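Local coordinates for protein ORF10 (Moritella marina, PDB 6RIW) that forms the ketosynthase–chain length factor part of a larger polyunsaturated fatty acid synthase subunit and probably condenses acyl units held on carrier protein, at residues I328-T333 against R344-F349; A832-T837 against G842-I847. One frame throughout, in Å; residues are numbered along the deposited sequence.

Contact 1 (I328-T333 against R344-F349)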
# COMPACT_ATOMS: atom_id res chain seq x y z
N ILE A 328 8.54 0.16 27.51
CA ILE A 328 8.57 0.13 26.05
C ILE A 328 7.61 -0.95 25.56
O ILE A 328 7.73 -2.12 25.95
CB ILE A 328 9.97 -0.14 25.50
CG1 ILE A 328 10.92 0.99 25.90
CG2 ILE A 328 9.93 -0.29 23.98
CD1 ILE A 328 12.34 0.63 25.68
N GLU A 329 6.68 -0.57 24.70
CA GLU A 329 5.84 -1.55 24.03
C GLU A 329 6.62 -2.02 22.81
O GLU A 329 6.89 -1.24 21.89
CB GLU A 329 4.48 -0.94 23.67
CG GLU A 329 3.61 -1.81 22.75
CD GLU A 329 3.10 -3.10 23.40
OE1 GLU A 329 3.08 -3.22 24.65
OE2 GLU A 329 2.71 -4.00 22.62
N CYS A 330 7.06 -3.27 22.85
CA CYS A 330 8.01 -3.78 21.88
C CYS A 330 7.33 -4.31 20.64
O CYS A 330 6.13 -4.61 20.62
CB CYS A 330 8.87 -4.89 22.48
SG CYS A 330 9.87 -4.28 23.85
N HIS A 331 8.14 -4.47 19.59
CA HIS A 331 7.65 -5.08 18.36
C HIS A 331 7.41 -6.58 18.53
O HIS A 331 6.47 -7.13 17.93
CB HIS A 331 8.65 -4.81 17.24
CG HIS A 331 8.38 -5.58 15.99
ND1 HIS A 331 7.31 -5.31 15.17
CD2 HIS A 331 9.04 -6.62 15.43
CE1 HIS A 331 7.32 -6.15 14.15
NE2 HIS A 331 8.35 -6.96 14.28
N ALA A 332 8.21 -7.23 19.39
CA ALA A 332 8.20 -8.67 19.70
C ALA A 332 7.01 -9.47 19.18
O ALA A 332 5.94 -9.47 19.80
CB ALA A 332 8.27 -8.87 21.22
N THR A 333 7.20 -10.19 18.08
CA THR A 333 6.12 -10.95 17.46
C THR A 333 6.05 -12.39 17.93
O THR A 333 5.07 -13.06 17.61
CB THR A 333 6.30 -10.98 15.95
OG1 THR A 333 7.49 -11.72 15.66
CG2 THR A 333 6.38 -9.58 15.37
N ARG A 344 18.63 -7.30 21.73
CA ARG A 344 20.00 -6.83 21.59
C ARG A 344 20.04 -5.33 21.33
O ARG A 344 20.84 -4.61 21.94
CB ARG A 344 20.70 -7.59 20.46
CG ARG A 344 22.06 -7.03 20.07
CD ARG A 344 22.78 -7.92 19.08
NE ARG A 344 24.11 -7.41 18.72
CZ ARG A 344 24.78 -7.76 17.62
NH1 ARG A 344 24.25 -8.61 16.75
NH2 ARG A 344 25.98 -7.24 17.37
N SER A 345 19.18 -4.85 20.41
CA SER A 345 19.11 -3.43 20.10
C SER A 345 18.82 -2.61 21.35
O SER A 345 19.46 -1.58 21.59
CB SER A 345 18.01 -3.18 19.06
OG SER A 345 18.37 -3.80 17.84
N MET A 346 17.84 -3.04 22.15
CA MET A 346 17.50 -2.28 23.34
C MET A 346 18.62 -2.34 24.37
O MET A 346 18.86 -1.36 25.08
CB MET A 346 16.20 -2.80 23.93
CG MET A 346 15.02 -2.64 23.00
SD MET A 346 13.49 -2.68 23.95
CE MET A 346 13.29 -4.47 24.01
N GLU A 347 19.30 -3.48 24.46
CA GLU A 347 20.43 -3.59 25.37
C GLU A 347 21.53 -2.61 24.96
O GLU A 347 22.04 -1.85 25.79
CB GLU A 347 20.95 -5.02 25.38
CG GLU A 347 22.36 -5.17 25.96
CD GLU A 347 22.90 -6.56 25.77
OE1 GLU A 347 22.44 -7.48 26.49
OE2 GLU A 347 23.77 -6.75 24.89
N THR A 348 21.87 -2.60 23.67
CA THR A 348 22.91 -1.70 23.18
C THR A 348 22.60 -0.25 23.52
O THR A 348 23.48 0.48 24.00
CB THR A 348 23.06 -1.88 21.68
OG1 THR A 348 23.50 -3.21 21.40
CG2 THR A 348 24.04 -0.86 21.11
N PHE A 349 21.36 0.18 23.31
CA PHE A 349 21.02 1.60 23.43
C PHE A 349 20.83 2.01 24.88
O PHE A 349 21.44 2.98 25.34
CB PHE A 349 19.75 1.90 22.62
CG PHE A 349 19.35 3.35 22.64
CD1 PHE A 349 20.09 4.31 21.97
CD2 PHE A 349 18.21 3.74 23.33
CE1 PHE A 349 19.71 5.64 21.99
CE2 PHE A 349 17.83 5.06 23.35
CZ PHE A 349 18.58 6.02 22.67
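The thioether end of M346 is received by two side chains from the start of segment 328-333: C330 meets its methyl and I328 its sulfur. M346 CE lies 3.4 Å from C330 SG, a close apolar contact, while the two sulfurs, M346 SD and C330 SG, stand 4.0 Å apart. The second touch is made by the far methyl of the isoleucine, I328 CD1, at 3.9 Å from M346 SD. I328 and M346 run alongside one another in opposite directions, so the thioether passes the isoleucine branch and its methyl continues to the cysteine. Two torsions of M346 explain this: CG lies anti to the carbonyl carbon and beside the backbone N (chi1 -63°), and the chain bends at its end (chi3 -85°), which swings CE away from the line of the side chain. Such reach is needed because the backbones are well separated, with I328 CA 9.6 Å from M346 CA. All three residues are buried, and no hydrogen bond crosses between the segments. L359 touches both C330 and M346, whereas Y311 packs on M346 from helix 304-318. Beyond C330 the chain enters the HATGT sequence; H331 touches C196, consistent with the Cys-His-His centre of ketosynthases, and E342 bonds the backbone N of both H331 and A332. The contact lies within a beta-alpha-beta unit of the thiolase fold, strand 327-329, helix 336-350 and strand 358-360: the helix packs on strand 327-329, which runs parallel to strands 358-360 and 432-439, and helix 304-318 lies against helix 336-350.

Contact 2 (A832-T837 against G842-I847)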
# COMPACT_ATOMS: atom_id res chain seq x y z
N ALA A 832 -1.28 11.05 -24.46
CA ALA A 832 -1.33 10.88 -25.91
C ALA A 832 -0.11 10.13 -26.45
O ALA A 832 -0.19 9.52 -27.53
CB ALA A 832 -1.47 12.25 -26.57
N ASN A 833 1.02 10.17 -25.74
CA ASN A 833 2.22 9.47 -26.18
C ASN A 833 2.34 8.08 -25.58
O ASN A 833 2.79 7.16 -26.27
CB ASN A 833 3.49 10.28 -25.83
CG ASN A 833 3.36 11.72 -26.23
OD1 ASN A 833 2.92 12.55 -25.45
ND2 ASN A 833 3.72 12.02 -27.48
N ILE A 834 2.02 7.90 -24.29
CA ILE A 834 2.32 6.64 -23.62
C ILE A 834 1.11 6.11 -22.86
O ILE A 834 1.24 5.17 -22.06
CB ILE A 834 3.55 6.76 -22.70
CG1 ILE A 834 3.50 8.01 -21.81
CG2 ILE A 834 4.85 6.88 -23.53
CD1 ILE A 834 2.73 7.85 -20.54
N GLY A 835 -0.08 6.66 -23.11
CA GLY A 835 -1.30 6.11 -22.51
C GLY A 835 -1.45 6.47 -21.02
O GLY A 835 -0.68 7.23 -20.45
N HIS A 836 -2.51 5.92 -20.41
CA HIS A 836 -2.89 6.24 -19.04
C HIS A 836 -2.22 5.22 -18.12
O HIS A 836 -2.59 4.05 -18.13
CB HIS A 836 -4.41 6.18 -18.88
CG HIS A 836 -4.92 6.86 -17.65
ND1 HIS A 836 -4.22 6.90 -16.47
CD2 HIS A 836 -6.06 7.56 -17.44
CE1 HIS A 836 -4.90 7.59 -15.57
NE2 HIS A 836 -6.03 8.00 -16.13
N THR A 837 -1.25 5.65 -17.31
CA THR A 837 -0.53 4.72 -16.44
C THR A 837 -1.02 4.78 -14.99
O THR A 837 -0.31 4.34 -14.08
CB THR A 837 0.99 4.96 -16.54
OG1 THR A 837 1.32 6.29 -16.10
CG2 THR A 837 1.45 4.80 -18.01
N GLY A 842 1.06 10.47 -12.54
CA GLY A 842 1.69 11.73 -12.14
C GLY A 842 3.16 11.79 -12.50
O GLY A 842 3.69 12.87 -12.81
N MET A 843 3.85 10.65 -12.46
CA MET A 843 5.28 10.64 -12.81
C MET A 843 5.49 10.87 -14.30
O MET A 843 6.40 11.62 -14.69
CB MET A 843 5.92 9.32 -12.37
CG MET A 843 7.45 9.33 -12.35
SD MET A 843 8.13 10.60 -11.27
CE MET A 843 7.74 9.87 -9.66
N ALA A 844 4.68 10.25 -15.16
CA ALA A 844 4.78 10.53 -16.59
C ALA A 844 4.63 12.02 -16.89
O ALA A 844 5.39 12.57 -17.70
CB ALA A 844 3.71 9.74 -17.37
N SER A 845 3.65 12.68 -16.27
CA SER A 845 3.44 14.11 -16.52
C SER A 845 4.60 14.95 -16.02
O SER A 845 5.01 15.92 -16.68
CB SER A 845 2.16 14.59 -15.84
OG SER A 845 1.04 13.87 -16.30
N ILE A 846 5.10 14.65 -14.81
CA ILE A 846 6.21 15.42 -14.26
C ILE A 846 7.45 15.26 -15.13
O ILE A 846 8.14 16.24 -15.44
CB ILE A 846 6.48 15.00 -12.80
CG1 ILE A 846 5.41 15.59 -11.88
CG2 ILE A 846 7.90 15.45 -12.36
CD1 ILE A 846 5.48 15.09 -10.41
N ILE A 847 7.73 14.04 -15.57
CA ILE A 847 8.96 13.82 -16.32
C ILE A 847 8.88 14.45 -17.72
O ILE A 847 9.85 15.07 -18.18
CB ILE A 847 9.29 12.32 -16.38
CG1 ILE A 847 9.73 11.87 -14.98
CG2 ILE A 847 10.41 12.04 -17.44
CD1 ILE A 847 10.16 10.42 -14.90
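Segment 832-837 leaves helix 831-834 through a glycine turn and runs past one side of helix 841-854, the backbones coming nearest where T837 CA is 7.9 Å from A844 CA. In this thiolase-fold chain length factor domain the turn is the NIGH sequence, counterpart of the NxGH motif of ketosynthases. G835 has a positive phi (76°), a conformation that favours glycine and turns the chain out of the helical path. Segment 842-847 is regular helix, I846 N bonding to G842 O at 3.0 Å. No hydrogen bond joins the two segments, and what bridges them is small and apolar. A844 turns its methyl toward the loop, and CD1 of I834 touches CB of A844 at 3.8 Å, methyl against methyl. I834 takes a less usual shape to get there: CG1 sits between the backbone N and the carbonyl carbon (chi1 46°), and chi2 of 85° then directs CD1 to the helix. F487 and L490 of helix 484-492 also pack on I834, and V830 touches A844, so this methyl pair lies in a buried core. H836 is occupied separately, stacking its ring with F838 while ND1 bonds to F838 N. T837 approaches the same methyl less closely than I834 does, its OG1 lying 4.4 Å from A844 CB.

Overall arrangement
Contact 1 belongs to the ketosynthase half and contact 2 to the chain length factor half of the didomain. They lie on opposite sides of the chain's centre, with their own centres about 44 Å apart and their nearest atoms about 29 Å apart, so neither touches the other. Each falls in the C-terminal part of its own thiolase-like domain. Contact 1 joins the end of a strand and the start of its loop, where C330 immediately precedes H331, to the helix that follows; contact 2 lies one step further along the corresponding fold, where the NIGH turn meets the next long helix. Both are away from the magnesium ion bound at M1 and K286.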